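ATP-dependent DNA helicase (PDB 5V9X) is a helicase that probably uses ATP hydrolysis to track 3'-to-5' along single-stranded DNA and unwind RNA:DNA hybrids. Local coordinates at residues R689-D692 against D696-V699; D435-A440 against G634-E639; V699-P704 against D753-D758; S773-S778 against D834-P839; L572-V577 against R779-A784. All coordinates share one frame; numbering follows the deposited sequence.

Contact 1 (R689-D692 against D696-V699)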
# COMPACT_ATOMS: atom_id res chain seq x y z
N ARG A 689 -30.29 -4.52 -16.96
CA ARG A 689 -30.55 -5.88 -17.40
C ARG A 689 -30.57 -5.95 -18.92
O ARG A 689 -31.09 -5.05 -19.59
CB ARG A 689 -31.88 -6.40 -16.83
CG ARG A 689 -32.15 -7.86 -17.15
CD ARG A 689 -33.46 -8.35 -16.54
NE ARG A 689 -34.59 -7.50 -16.91
CZ ARG A 689 -35.13 -6.59 -16.10
NH1 ARG A 689 -34.65 -6.42 -14.88
NH2 ARG A 689 -36.16 -5.85 -16.51
N PHE A 690 -30.00 -7.02 -19.45
CA PHE A 690 -30.04 -7.31 -20.88
C PHE A 690 -29.84 -8.81 -21.06
O PHE A 690 -29.44 -9.51 -20.13
CB PHE A 690 -28.98 -6.51 -21.65
CG PHE A 690 -27.57 -6.71 -21.15
CD1 PHE A 690 -27.04 -5.87 -20.18
CD2 PHE A 690 -26.78 -7.73 -21.66
CE1 PHE A 690 -25.75 -6.05 -19.72
CE2 PHE A 690 -25.49 -7.91 -21.20
CZ PHE A 690 -24.97 -7.07 -20.23
N ARG A 691 -30.13 -9.29 -22.27
CA ARG A 691 -29.94 -10.69 -22.59
C ARG A 691 -28.68 -10.87 -23.43
O ARG A 691 -28.37 -10.04 -24.29
CB ARG A 691 -31.15 -11.26 -23.33
CG ARG A 691 -31.47 -10.57 -24.65
CD ARG A 691 -32.56 -11.33 -25.39
NE ARG A 691 -33.77 -11.49 -24.58
CZ ARG A 691 -34.75 -10.60 -24.53
NH1 ARG A 691 -35.81 -10.82 -23.77
NH2 ARG A 691 -34.67 -9.48 -25.24
N ASP A 692 -27.95 -11.94 -23.16
CA ASP A 692 -26.74 -12.24 -23.90
C ASP A 692 -27.08 -12.60 -25.35
O ASP A 692 -28.23 -12.92 -25.68
CB ASP A 692 -25.98 -13.39 -23.25
CG ASP A 692 -24.49 -13.31 -23.47
OD1 ASP A 692 -23.73 -13.75 -22.59
OD2 ASP A 692 -24.07 -12.79 -24.53
N ASP A 696 -29.01 -15.51 -22.69
CA ASP A 696 -28.95 -15.57 -21.24
C ASP A 696 -29.03 -14.17 -20.64
O ASP A 696 -28.47 -13.22 -21.17
CB ASP A 696 -27.66 -16.26 -20.79
CG ASP A 696 -27.44 -17.58 -21.50
OD1 ASP A 696 -28.43 -18.19 -21.96
OD2 ASP A 696 -26.27 -18.00 -21.62
N TRP A 697 -29.74 -14.07 -19.51
CA TRP A 697 -29.91 -12.79 -18.85
C TRP A 697 -28.63 -12.35 -18.16
O TRP A 697 -27.80 -13.17 -17.76
CB TRP A 697 -31.04 -12.86 -17.82
CG TRP A 697 -32.41 -12.74 -18.40
CD1 TRP A 697 -33.41 -13.67 -18.36
CD2 TRP A 697 -32.95 -11.60 -19.10
NE1 TRP A 697 -34.53 -13.19 -19.00
CE2 TRP A 697 -34.27 -11.92 -19.46
CE3 TRP A 697 -32.43 -10.36 -19.45
CZ2 TRP A 697 -35.08 -11.04 -20.16
CZ3 TRP A 697 -33.24 -9.48 -20.15
CH2 TRP A 697 -34.55 -9.82 -20.49
N ARG A 698 -28.47 -11.03 -18.03
CA ARG A 698 -27.35 -10.44 -17.30
C ARG A 698 -27.85 -9.21 -16.57
O ARG A 698 -28.29 -8.25 -17.19
CB ARG A 698 -26.20 -10.08 -18.24
CG ARG A 698 -25.06 -11.08 -18.21
CD ARG A 698 -23.92 -10.68 -19.12
NE ARG A 698 -22.79 -11.60 -18.98
CZ ARG A 698 -22.72 -12.80 -19.54
NH1 ARG A 698 -23.72 -13.24 -20.29
NH2 ARG A 698 -21.65 -13.56 -19.36
N VAL A 699 -27.79 -9.25 -15.24
CA VAL A 699 -28.27 -8.18 -14.38
C VAL A 699 -27.07 -7.56 -13.68
O VAL A 699 -26.37 -8.24 -12.92
CB VAL A 699 -29.30 -8.69 -13.36
CG1 VAL A 699 -29.91 -7.52 -12.61
CG2 VAL A 699 -30.38 -9.50 -14.07
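The indole of Trp697 is clasped between the stems of Arg689 and Arg691, which flank it across a beta hairpin made by the end of strand 684-691 and the start of strand 697-702. The three side chains share one face of the antiparallel pair. Arg689 and Arg691 are two apart on their strand, and Trp697, paired with Arg691, leans back between them. From one side Arg689 CD lies over the six-membered ring, 4.0 Å from its centroid, in a CH-pi contact. From the opposite side Arg691 CB stands 4.1 Å above the indole plane, toward its rim. The Arg689 guanidinium is turned 76° against the indole, and at 5.7 Å from CZ to the ring centroid any cation-pi attraction is weak. The Arg691 side chain instead runs alongside the indole in the same direction, bringing NH1 within 3.7 Å of Trp697 CH2.

Phe690 and Arg698 occupy the other face as the hydrogen-bonded pair. Their backbones bond in both directions, Phe690 N to Arg698 O at 3.1 Å and Arg698 N to Phe690 O at 2.8 Å. With CG between its backbone N and carbonyl carbon (chi1 56°), the Phe690 ring turns under its partner, and Arg698 CB sits over the face. The extended Arg698 chain then leads toward Asp692 near the turn, where a salt bridge is modelled too tightly to be read in detail. At the opposite end of the pairing, Val699 CG2 packs 3.9 Å from Arg689 CG.

Contact 2 (D435-A440 against G634-E639)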
# COMPACT_ATOMS: atom_id res chain seq x y z
N ASP A 435 -11.71 4.92 -16.45
CA ASP A 435 -10.50 5.33 -15.74
C ASP A 435 -10.37 6.85 -15.73
O ASP A 435 -9.78 7.41 -14.81
CB ASP A 435 -9.27 4.68 -16.38
CG ASP A 435 -8.01 4.90 -15.56
OD1 ASP A 435 -8.12 5.22 -14.36
OD2 ASP A 435 -6.91 4.77 -16.13
N LEU A 436 -10.91 7.52 -16.75
CA LEU A 436 -10.87 8.98 -16.79
C LEU A 436 -11.59 9.58 -15.59
O LEU A 436 -11.11 10.56 -15.00
CB LEU A 436 -11.49 9.48 -18.10
CG LEU A 436 -11.76 10.98 -18.26
CD1 LEU A 436 -10.47 11.77 -18.16
CD2 LEU A 436 -12.47 11.25 -19.57
N ILE A 437 -12.73 9.00 -15.21
CA ILE A 437 -13.41 9.43 -13.98
C ILE A 437 -12.54 9.14 -12.77
O ILE A 437 -12.48 9.94 -11.82
CB ILE A 437 -14.78 8.74 -13.87
CG1 ILE A 437 -15.68 9.16 -15.04
CG2 ILE A 437 -15.44 9.07 -12.54
CD1 ILE A 437 -16.92 8.31 -15.18
N GLY A 438 -11.84 8.00 -12.78
CA GLY A 438 -10.97 7.67 -11.66
C GLY A 438 -9.83 8.66 -11.49
O GLY A 438 -9.52 9.08 -10.37
N CYS A 439 -9.20 9.06 -12.60
CA CYS A 439 -8.12 10.04 -12.52
C CYS A 439 -8.66 11.41 -12.12
O CYS A 439 -7.99 12.15 -11.38
CB CYS A 439 -7.40 10.14 -13.87
SG CYS A 439 -6.62 8.60 -14.41
N ALA A 440 -9.85 11.78 -12.59
CA ALA A 440 -10.41 13.09 -12.27
C ALA A 440 -10.71 13.21 -10.78
O ALA A 440 -10.29 14.18 -10.14
CB ALA A 440 -11.67 13.33 -13.10
N GLY A 634 -19.07 8.61 -7.01
CA GLY A 634 -20.45 8.75 -7.45
C GLY A 634 -20.94 10.18 -7.40
O GLY A 634 -21.64 10.64 -8.31
N ALA A 635 -20.57 10.92 -6.35
CA ALA A 635 -20.95 12.32 -6.25
C ALA A 635 -20.32 13.14 -7.37
O ALA A 635 -20.90 14.15 -7.80
CB ALA A 635 -20.55 12.88 -4.88
N PHE A 636 -19.14 12.75 -7.84
CA PHE A 636 -18.54 13.41 -8.99
C PHE A 636 -19.29 13.06 -10.27
O PHE A 636 -19.56 13.94 -11.10
CB PHE A 636 -17.06 13.02 -9.10
CG PHE A 636 -16.41 13.43 -10.40
CD1 PHE A 636 -15.75 14.64 -10.51
CD2 PHE A 636 -16.45 12.58 -11.51
CE1 PHE A 636 -15.15 15.01 -11.71
CE2 PHE A 636 -15.85 12.95 -12.70
CZ PHE A 636 -15.19 14.16 -12.80
N THR A 637 -19.63 11.79 -10.45
CA THR A 637 -20.32 11.37 -11.67
C THR A 637 -21.70 12.00 -11.75
O THR A 637 -22.10 12.53 -12.80
CB THR A 637 -20.43 9.84 -11.71
OG1 THR A 637 -19.11 9.27 -11.68
CG2 THR A 637 -21.14 9.39 -12.97
N GLY A 638 -22.45 11.96 -10.65
CA GLY A 638 -23.77 12.58 -10.65
C GLY A 638 -23.72 14.07 -10.91
O GLY A 638 -24.48 14.60 -11.72
N GLU A 639 -22.80 14.77 -10.23
CA GLU A 639 -22.73 16.22 -10.36
C GLU A 639 -22.43 16.64 -11.79
O GLU A 639 -23.15 17.45 -12.39
CB GLU A 639 -21.69 16.79 -9.41
CG GLU A 639 -21.52 18.30 -9.53
CD GLU A 639 -20.69 18.90 -8.41
OE1 GLU A 639 -19.55 19.32 -8.68
OE2 GLU A 639 -21.19 18.96 -7.27
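Thr637 OG1 is hydrogen-bonded to the carbonyl oxygen of Val633, one turn back in its own helix, and meets Ile437 CG2 across the contact at 3.8 Å. Its rotamer, with OG1 beside the backbone N (chi1 -59°), brings the hydroxyl to that carbonyl, so a buried polar group is satisfied within helix 627-640 while its flank is used for packing. The Ile437 and Thr637 side chains cross at about a right angle.

The rest of the contact is apolar and centres on Phe636, whose ring reaches from helix 627-640 to helix 433-448. Its CD2 lies 3.8 Å from Ile437 CG2, and its far end, CZ, comes within 3.6 Å of Ala440 CB. Both methyl groups approach the ring obliquely. Beyond the two segments the ring also touches Val441 and Gln444, so that it sits as a knob in a hole lined by four residues of one helix. Ile437 is backed in addition by Leu665 and Leu668 of helix 661-676.

The two short helical segments approach to 10.5 Å between axes, at 111° between their directions, and the patch between them is small. Leu436, the neighbour of Ile437, touches Val260 and Val262 of strand 256-262, and through it helix 433-448 packs on the parallel sheet that includes this strand. The contact is thus a steep crossing of two helices, with one aromatic side chain seated between four residues of the other helix, beside the sheet of the second RecA-like domain.

Contact 3 (V699-P704 against D753-D758)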
# COMPACT_ATOMS: atom_id res chain seq x y z
N VAL A 699 -27.79 -9.25 -15.24
CA VAL A 699 -28.27 -8.18 -14.38
C VAL A 699 -27.07 -7.56 -13.68
O VAL A 699 -26.37 -8.24 -12.92
CB VAL A 699 -29.30 -8.69 -13.36
CG1 VAL A 699 -29.91 -7.52 -12.61
CG2 VAL A 699 -30.38 -9.50 -14.07
N ILE A 700 -26.83 -6.28 -13.94
CA ILE A 700 -25.67 -5.56 -13.44
C ILE A 700 -26.12 -4.51 -12.43
O ILE A 700 -27.02 -3.71 -12.73
CB ILE A 700 -24.87 -4.91 -14.58
CG1 ILE A 700 -24.31 -5.99 -15.52
CG2 ILE A 700 -23.76 -4.05 -14.03
CD1 ILE A 700 -23.62 -5.43 -16.74
N LEU A 701 -25.52 -4.53 -11.25
CA LEU A 701 -25.72 -3.47 -10.26
C LEU A 701 -24.63 -2.43 -10.44
O LEU A 701 -23.45 -2.76 -10.42
CB LEU A 701 -25.70 -4.03 -8.84
CG LEU A 701 -25.65 -2.98 -7.72
CD1 LEU A 701 -26.85 -2.04 -7.79
CD2 LEU A 701 -25.55 -3.65 -6.36
N HIS A 702 -25.04 -1.18 -10.64
CA HIS A 702 -24.10 -0.07 -10.79
C HIS A 702 -24.01 0.70 -9.49
O HIS A 702 -25.03 1.17 -8.97
CB HIS A 702 -24.53 0.85 -11.93
CG HIS A 702 -24.36 0.26 -13.30
ND1 HIS A 702 -25.17 -0.74 -13.79
CD2 HIS A 702 -23.48 0.55 -14.29
CE1 HIS A 702 -24.79 -1.05 -15.01
NE2 HIS A 702 -23.77 -0.28 -15.34
N SER A 703 -22.80 0.85 -8.96
CA SER A 703 -22.53 1.51 -7.70
C SER A 703 -21.04 1.79 -7.59
O SER A 703 -20.23 0.91 -7.89
CB SER A 703 -23.00 0.66 -6.52
OG SER A 703 -22.29 0.98 -5.33
N PRO A 704 -20.63 2.99 -7.17
CA PRO A 704 -19.21 3.32 -7.10
C PRO A 704 -18.53 2.98 -5.78
O PRO A 704 -17.33 3.26 -5.64
CB PRO A 704 -19.23 4.84 -7.31
CG PRO A 704 -20.48 5.26 -6.63
CD PRO A 704 -21.48 4.15 -6.83
N ASP A 753 -34.56 -6.01 -6.48
CA ASP A 753 -34.66 -6.42 -5.09
C ASP A 753 -33.65 -7.50 -4.74
O ASP A 753 -33.45 -7.79 -3.55
CB ASP A 753 -36.07 -6.90 -4.78
CG ASP A 753 -37.13 -5.87 -5.10
OD1 ASP A 753 -37.40 -5.65 -6.31
OD2 ASP A 753 -37.70 -5.27 -4.16
N LEU A 754 -33.02 -8.11 -5.75
CA LEU A 754 -32.00 -9.12 -5.51
C LEU A 754 -30.84 -8.56 -4.69
O LEU A 754 -30.27 -9.26 -3.84
CB LEU A 754 -31.50 -9.67 -6.85
CG LEU A 754 -30.35 -10.67 -6.87
CD1 LEU A 754 -30.69 -11.92 -6.07
CD2 LEU A 754 -30.00 -11.03 -8.31
N PHE A 755 -30.47 -7.31 -4.94
CA PHE A 755 -29.33 -6.70 -4.26
C PHE A 755 -29.69 -6.07 -2.92
O PHE A 755 -28.80 -5.87 -2.09
CB PHE A 755 -28.69 -5.63 -5.16
CG PHE A 755 -28.29 -6.15 -6.51
CD1 PHE A 755 -27.10 -6.84 -6.68
CD2 PHE A 755 -29.10 -5.94 -7.62
CE1 PHE A 755 -26.73 -7.32 -7.93
CE2 PHE A 755 -28.74 -6.41 -8.87
CZ PHE A 755 -27.55 -7.10 -9.03
N VAL A 756 -30.97 -5.77 -2.68
CA VAL A 756 -31.38 -5.02 -1.50
C VAL A 756 -31.56 -5.97 -0.33
O VAL A 756 -32.26 -6.98 -0.43
CB VAL A 756 -32.67 -4.24 -1.78
CG1 VAL A 756 -33.10 -3.46 -0.54
CG2 VAL A 756 -32.47 -3.31 -2.96
N PHE A 757 -30.92 -5.65 0.80
CA PHE A 757 -31.04 -6.41 2.03
C PHE A 757 -31.34 -5.47 3.19
O PHE A 757 -31.09 -4.27 3.12
CB PHE A 757 -29.76 -7.20 2.33
CG PHE A 757 -29.55 -8.40 1.45
CD1 PHE A 757 -29.12 -8.26 0.14
CD2 PHE A 757 -29.78 -9.68 1.94
CE1 PHE A 757 -28.94 -9.36 -0.67
CE2 PHE A 757 -29.59 -10.79 1.13
CZ PHE A 757 -29.17 -10.63 -0.17
N ASP A 758 -31.88 -6.04 4.26
CA ASP A 758 -32.10 -5.27 5.48
C ASP A 758 -30.78 -5.02 6.19
O ASP A 758 -29.84 -5.83 6.12
CB ASP A 758 -33.07 -6.00 6.41
CG ASP A 758 -34.52 -5.84 5.99
OD1 ASP A 758 -34.91 -4.71 5.63
OD2 ASP A 758 -35.27 -6.84 6.03
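Phe755 and Leu701 bury the most surface here, with Val699 third, and all three are buried in the folded chain. Leu701 CB stands almost squarely above the Phe755 ring, 3.6 Å from its centroid and 13° off the ring normal, a CH-pi contact over the centre of the face. The two side chains slide past each other in opposite directions: the ring advances toward the strand while the leucine branch runs back over it, so that Leu701 CD2 reaches Phe755 CD1 at 3.6 Å. That overlap depends on Leu701 CG lying anti to its backbone N (chi1 169°), which carries the branch back along the phenylalanine side chain. Val699, two residues earlier on the same side of the strand, meets the ring at its edge, with CG1 4.1 Å from Phe755 CE2.

Strand 697-702 lies inside the mixed five-stranded sheet, and Phe755 packs on one face of it from the loop between strand 737-742 and helix 759-769. The ring spans two strands, since it also rests on Ile738 and Val740. Helix 707-725 covers the same region, where its Leu713 touches Leu701 and its Val717 and Leu721 hold Leu754. Ile700, whose side chain starts from the other face of the strand, packs on Ala867 and Leu870 of helix 865-870. Within the loop a weak backbone hydrogen bond from Val756 N to Asp753 O, 3.3 Å long, spans Leu754 and Phe755.

Contact 4 (S773-S778 against D834-P839)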
# COMPACT_ATOMS: atom_id res chain seq x y z
N SER A 773 -16.09 -18.89 0.77
CA SER A 773 -15.72 -18.04 -0.35
C SER A 773 -14.26 -18.25 -0.74
O SER A 773 -13.43 -18.67 0.07
CB SER A 773 -15.96 -16.57 -0.01
OG SER A 773 -15.06 -16.12 0.98
N ALA A 774 -13.96 -17.93 -2.00
CA ALA A 774 -12.60 -18.09 -2.50
C ALA A 774 -11.62 -17.16 -1.79
O ALA A 774 -10.45 -17.50 -1.63
CB ALA A 774 -12.56 -17.84 -4.01
N LEU A 775 -12.09 -15.98 -1.36
CA LEU A 775 -11.22 -15.06 -0.63
C LEU A 775 -10.71 -15.68 0.66
O LEU A 775 -9.53 -15.56 0.99
CB LEU A 775 -11.97 -13.76 -0.33
CG LEU A 775 -11.23 -12.79 0.59
CD1 LEU A 775 -10.02 -12.19 -0.12
CD2 LEU A 775 -12.17 -11.70 1.09
N PHE A 776 -11.59 -16.37 1.40
CA PHE A 776 -11.18 -16.98 2.65
C PHE A 776 -10.13 -18.06 2.42
O PHE A 776 -9.19 -18.19 3.21
CB PHE A 776 -12.40 -17.57 3.37
CG PHE A 776 -12.05 -18.35 4.60
CD1 PHE A 776 -11.88 -17.70 5.81
CD2 PHE A 776 -11.90 -19.72 4.55
CE1 PHE A 776 -11.55 -18.42 6.95
CE2 PHE A 776 -11.58 -20.44 5.69
CZ PHE A 776 -11.40 -19.79 6.89
N ALA A 777 -10.29 -18.85 1.36
CA ALA A 777 -9.30 -19.88 1.06
C ALA A 777 -7.92 -19.27 0.83
O ALA A 777 -6.91 -19.79 1.32
CB ALA A 777 -9.73 -20.69 -0.16
N SER A 778 -7.86 -18.15 0.11
CA SER A 778 -6.58 -17.49 -0.15
C SER A 778 -6.00 -16.90 1.13
O SER A 778 -4.82 -17.09 1.44
CB SER A 778 -6.74 -16.41 -1.21
OG SER A 778 -7.06 -16.97 -2.47
N ASP A 834 -10.39 -6.30 7.44
CA ASP A 834 -9.35 -5.68 6.62
C ASP A 834 -9.70 -5.62 5.14
O ASP A 834 -9.35 -4.65 4.47
CB ASP A 834 -8.02 -6.42 6.80
CG ASP A 834 -7.40 -6.19 8.16
OD1 ASP A 834 -8.07 -5.58 9.03
OD2 ASP A 834 -6.25 -6.61 8.37
N VAL A 835 -10.39 -6.63 4.62
CA VAL A 835 -10.73 -6.68 3.20
C VAL A 835 -12.11 -6.07 2.99
O VAL A 835 -12.27 -5.13 2.21
CB VAL A 835 -10.68 -8.13 2.66
CG1 VAL A 835 -10.93 -8.14 1.16
CG2 VAL A 835 -9.35 -8.77 3.00
N TYR A 836 -13.12 -6.61 3.67
CA TYR A 836 -14.46 -6.08 3.58
C TYR A 836 -14.60 -4.80 4.40
O TYR A 836 -13.74 -4.46 5.22
CB TYR A 836 -15.49 -7.11 4.06
CG TYR A 836 -15.55 -8.40 3.27
CD1 TYR A 836 -15.09 -8.46 1.96
CD2 TYR A 836 -16.08 -9.55 3.83
CE1 TYR A 836 -15.15 -9.65 1.24
CE2 TYR A 836 -16.14 -10.74 3.12
CZ TYR A 836 -15.67 -10.78 1.83
OH TYR A 836 -15.73 -11.96 1.12
N ASP A 837 -15.70 -4.09 4.17
CA ASP A 837 -16.11 -2.94 4.97
C ASP A 837 -17.60 -3.14 5.25
O ASP A 837 -18.46 -2.58 4.56
CB ASP A 837 -15.82 -1.62 4.26
CG ASP A 837 -16.11 -0.40 5.13
OD1 ASP A 837 -16.52 -0.58 6.30
OD2 ASP A 837 -15.94 0.73 4.64
N VAL A 838 -17.90 -3.93 6.27
CA VAL A 838 -19.28 -4.29 6.60
C VAL A 838 -20.04 -3.09 7.15
O VAL A 838 -21.20 -2.87 6.75
CB VAL A 838 -19.33 -5.48 7.57
CG1 VAL A 838 -20.76 -5.79 7.97
CG2 VAL A 838 -18.68 -6.71 6.94
N PRO A 839 -19.47 -2.27 8.06
CA PRO A 839 -20.18 -1.04 8.45
C PRO A 839 -20.62 -0.18 7.28
O PRO A 839 -21.70 0.42 7.33
CB PRO A 839 -19.15 -0.33 9.34
CG PRO A 839 -18.41 -1.43 9.97
CD PRO A 839 -18.30 -2.50 8.92
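The start of helix 774-786 and the end of helix 822-835 face each other with the CA atoms of Leu775 and Val835 9.2 Å apart, and just beyond Val835 the chain leaves helical geometry at Tyr836. Leu775 bridges the gap. Its side chain leaves the helix with CG beside the carbonyl carbon (chi1 172°) and extends the CD2 methyl into the angle between two consecutive residues of the other segment. On one of them CD2 lies 3.8 Å from Val835 CG1. On the other it comes within 3.6 Å of Tyr836 CE1, and it is equally near to Tyr836 OH. The tyrosine arrives from the opposite direction, and the methyl lies obliquely by the phenol end of the ring.

Tyr836 is packed further by Pro712 and Leu715 of helix 707-725, placing its ring where three helices converge. Near its hydroxyl lies Ser773, the N-cap residue of helix 774-786. The two oxygens, Ser773 OG and Tyr836 OH, are 4.2 Å apart, and Ser773 OG is hydrogen-bonded instead to the carbonyl oxygen of Val770.

The carbonyl end of helix 822-835 is met by Arg708, whose NE donates to Val835 O and whose NH2 makes a weak bond to Tyr836 O. Asp837 then stands at the N-cap of the next helix. The contact therefore belongs to the junction of two consecutive helices, 822-835 and 838-849, separated by a short non-helical break, in which an apolar side chain from a third helix packs against the last residue of one helix and the first residue of the break.

Contact 5 (L572-V577 against R779-A784)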
# COMPACT_ATOMS: atom_id res chain seq x y z
N LEU A 572 -5.03 -16.60 -14.78
CA LEU A 572 -6.27 -16.48 -14.02
C LEU A 572 -5.94 -16.24 -12.55
O LEU A 572 -4.90 -16.69 -12.05
CB LEU A 572 -7.15 -17.72 -14.17
CG LEU A 572 -8.05 -17.78 -15.40
CD1 LEU A 572 -8.82 -19.09 -15.46
CD2 LEU A 572 -9.00 -16.60 -15.41
N ASP A 573 -6.83 -15.53 -11.87
CA ASP A 573 -6.63 -15.18 -10.47
C ASP A 573 -6.80 -16.41 -9.59
O ASP A 573 -7.62 -17.29 -9.85
CB ASP A 573 -7.61 -14.09 -10.05
CG ASP A 573 -7.19 -13.37 -8.78
OD1 ASP A 573 -6.95 -14.05 -7.76
OD2 ASP A 573 -7.09 -12.13 -8.80
N GLU A 574 -6.00 -16.46 -8.51
CA GLU A 574 -6.07 -17.58 -7.57
C GLU A 574 -7.47 -17.75 -7.00
O GLU A 574 -7.90 -18.89 -6.77
CB GLU A 574 -5.05 -17.37 -6.45
CG GLU A 574 -5.15 -18.34 -5.29
CD GLU A 574 -3.99 -18.21 -4.32
OE1 GLU A 574 -2.89 -17.82 -4.76
OE2 GLU A 574 -4.18 -18.50 -3.12
N GLU A 575 -8.19 -16.66 -6.78
CA GLU A 575 -9.57 -16.75 -6.29
C GLU A 575 -10.52 -17.18 -7.40
O GLU A 575 -11.40 -18.01 -7.18
CB GLU A 575 -10.01 -15.42 -5.69
CG GLU A 575 -9.21 -15.00 -4.47
CD GLU A 575 -9.67 -13.68 -3.89
OE1 GLU A 575 -10.86 -13.34 -4.05
OE2 GLU A 575 -8.83 -12.97 -3.29
N MET A 576 -10.37 -16.60 -8.60
CA MET A 576 -11.18 -17.03 -9.74
C MET A 576 -10.98 -18.52 -10.02
O MET A 576 -11.93 -19.22 -10.38
CB MET A 576 -10.82 -16.20 -10.97
CG MET A 576 -11.35 -16.75 -12.29
SD MET A 576 -13.16 -16.81 -12.38
CE MET A 576 -13.39 -17.74 -13.89
N VAL A 577 -9.75 -19.02 -9.84
CA VAL A 577 -9.48 -20.43 -10.08
C VAL A 577 -10.13 -21.30 -9.01
O VAL A 577 -10.58 -22.41 -9.31
CB VAL A 577 -7.95 -20.66 -10.15
CG1 VAL A 577 -7.63 -22.14 -10.16
CG2 VAL A 577 -7.38 -20.00 -11.39
N ARG A 779 -6.82 -16.18 1.90
CA ARG A 779 -6.32 -15.54 3.10
C ARG A 779 -6.03 -16.54 4.21
O ARG A 779 -5.24 -16.23 5.11
CB ARG A 779 -7.30 -14.46 3.57
CG ARG A 779 -7.52 -13.35 2.55
CD ARG A 779 -6.21 -12.69 2.14
NE ARG A 779 -6.36 -11.78 1.01
CZ ARG A 779 -6.44 -10.46 1.10
NH1 ARG A 779 -6.38 -9.88 2.29
NH2 ARG A 779 -6.59 -9.72 0.01
N PHE A 780 -6.65 -17.72 4.18
CA PHE A 780 -6.25 -18.77 5.11
C PHE A 780 -4.86 -19.30 4.76
O PHE A 780 -4.08 -19.64 5.65
CB PHE A 780 -7.27 -19.91 5.11
CG PHE A 780 -6.92 -21.04 6.05
CD1 PHE A 780 -7.37 -21.03 7.36
CD2 PHE A 780 -6.16 -22.11 5.62
CE1 PHE A 780 -7.06 -22.07 8.22
CE2 PHE A 780 -5.83 -23.15 6.48
CZ PHE A 780 -6.29 -23.13 7.78
N ARG A 781 -4.55 -19.39 3.46
CA ARG A 781 -3.22 -19.84 3.05
C ARG A 781 -2.15 -18.82 3.45
O ARG A 781 -1.14 -19.18 4.05
CB ARG A 781 -3.19 -20.08 1.54
CG ARG A 781 -1.79 -20.29 0.99
CD ARG A 781 -1.77 -20.30 -0.53
NE ARG A 781 -2.37 -19.09 -1.11
CZ ARG A 781 -1.76 -17.91 -1.18
NH1 ARG A 781 -0.53 -17.77 -0.71
NH2 ARG A 781 -2.38 -16.88 -1.73
N GLU A 782 -2.37 -17.55 3.11
CA GLU A 782 -1.40 -16.51 3.46
C GLU A 782 -1.22 -16.42 4.98
O GLU A 782 -0.10 -16.19 5.46
CB GLU A 782 -1.84 -15.16 2.89
CG GLU A 782 -1.96 -15.11 1.37
CD GLU A 782 -2.52 -13.79 0.87
OE1 GLU A 782 -2.86 -12.93 1.71
OE2 GLU A 782 -2.63 -13.61 -0.36
N CYS A 783 -2.30 -16.61 5.74
CA CYS A 783 -2.19 -16.57 7.20
C CYS A 783 -1.41 -17.76 7.73
O CYS A 783 -0.52 -17.61 8.57
CB CYS A 783 -3.58 -16.51 7.83
SG CYS A 783 -4.35 -14.87 7.80
N ALA A 784 -1.73 -18.97 7.24
CA ALA A 784 -1.03 -20.16 7.72
C ALA A 784 0.46 -20.08 7.44
O ALA A 784 1.28 -20.43 8.30
CB ALA A 784 -1.63 -21.41 7.06
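A salt-bridge network ties the short helix 574-578 to helix 774-786, and Glu574 and Arg781 supply the link that crosses between them. The two side chains come from opposite directions. Arg781 grips a single carboxylate oxygen side-on with two nitrogens: NE and NH2 both donate to Glu574 OE2 at 2.8 Å, with rather bent angles of 133° and 131° at the hydrogens. The NE bond uses the syn lone pair of OE2, yet the carboxylate and guanidinium planes are 60° apart, so this is not the flat two-to-two pairing. A bend at chi3 turns the long Arg781 chain so that its NE edge faces the glutamate.

Both charged groups have further partners. Glu574 OE1 pairs with Arg805, and Arg781 NH1 donates to the carbonyl oxygen of Asp551. Arg781 NH2 also lies 3.6 Å from Glu782 OE2, which is itself bridged to Arg552. The arginine thus stands between two acids and would be expected to ease their mutual repulsion. Arg779 joins through a long ion pair to Glu782 and a salt bridge to Glu830.

Glu574 opens its helix directly after the N-cap residue Asp573, whose OD1 accepts from Glu575 N at 3.1 Å. The salt-bridge network joins a helix of the winged-helix family region to one of the DEAD/H-associated region, with the contact's nearest atom about 5 Å from the bound nucleic acid.

Contacts 2, 3 and 4 are buried and apolar, whereas contacts 1 and 5 are only partly buried and bring arginines into play, as stems beside aromatic rings in contact 1 and as charges in contact 5. Contacts 1 and 3 share Val699 and strand 697-702: one pairs that strand with its hairpin neighbour, the other covers it from a loop. Contacts 4 and 5 use successive turns of helix 774-786 and touch, so apolar packing passes directly into the ionic network. Contact 2 lies beside the second RecA-like sheet; Gly634 of its helix 627-640 meets Pro704, just past strand 697-702, so contacts 2 and 3 touch.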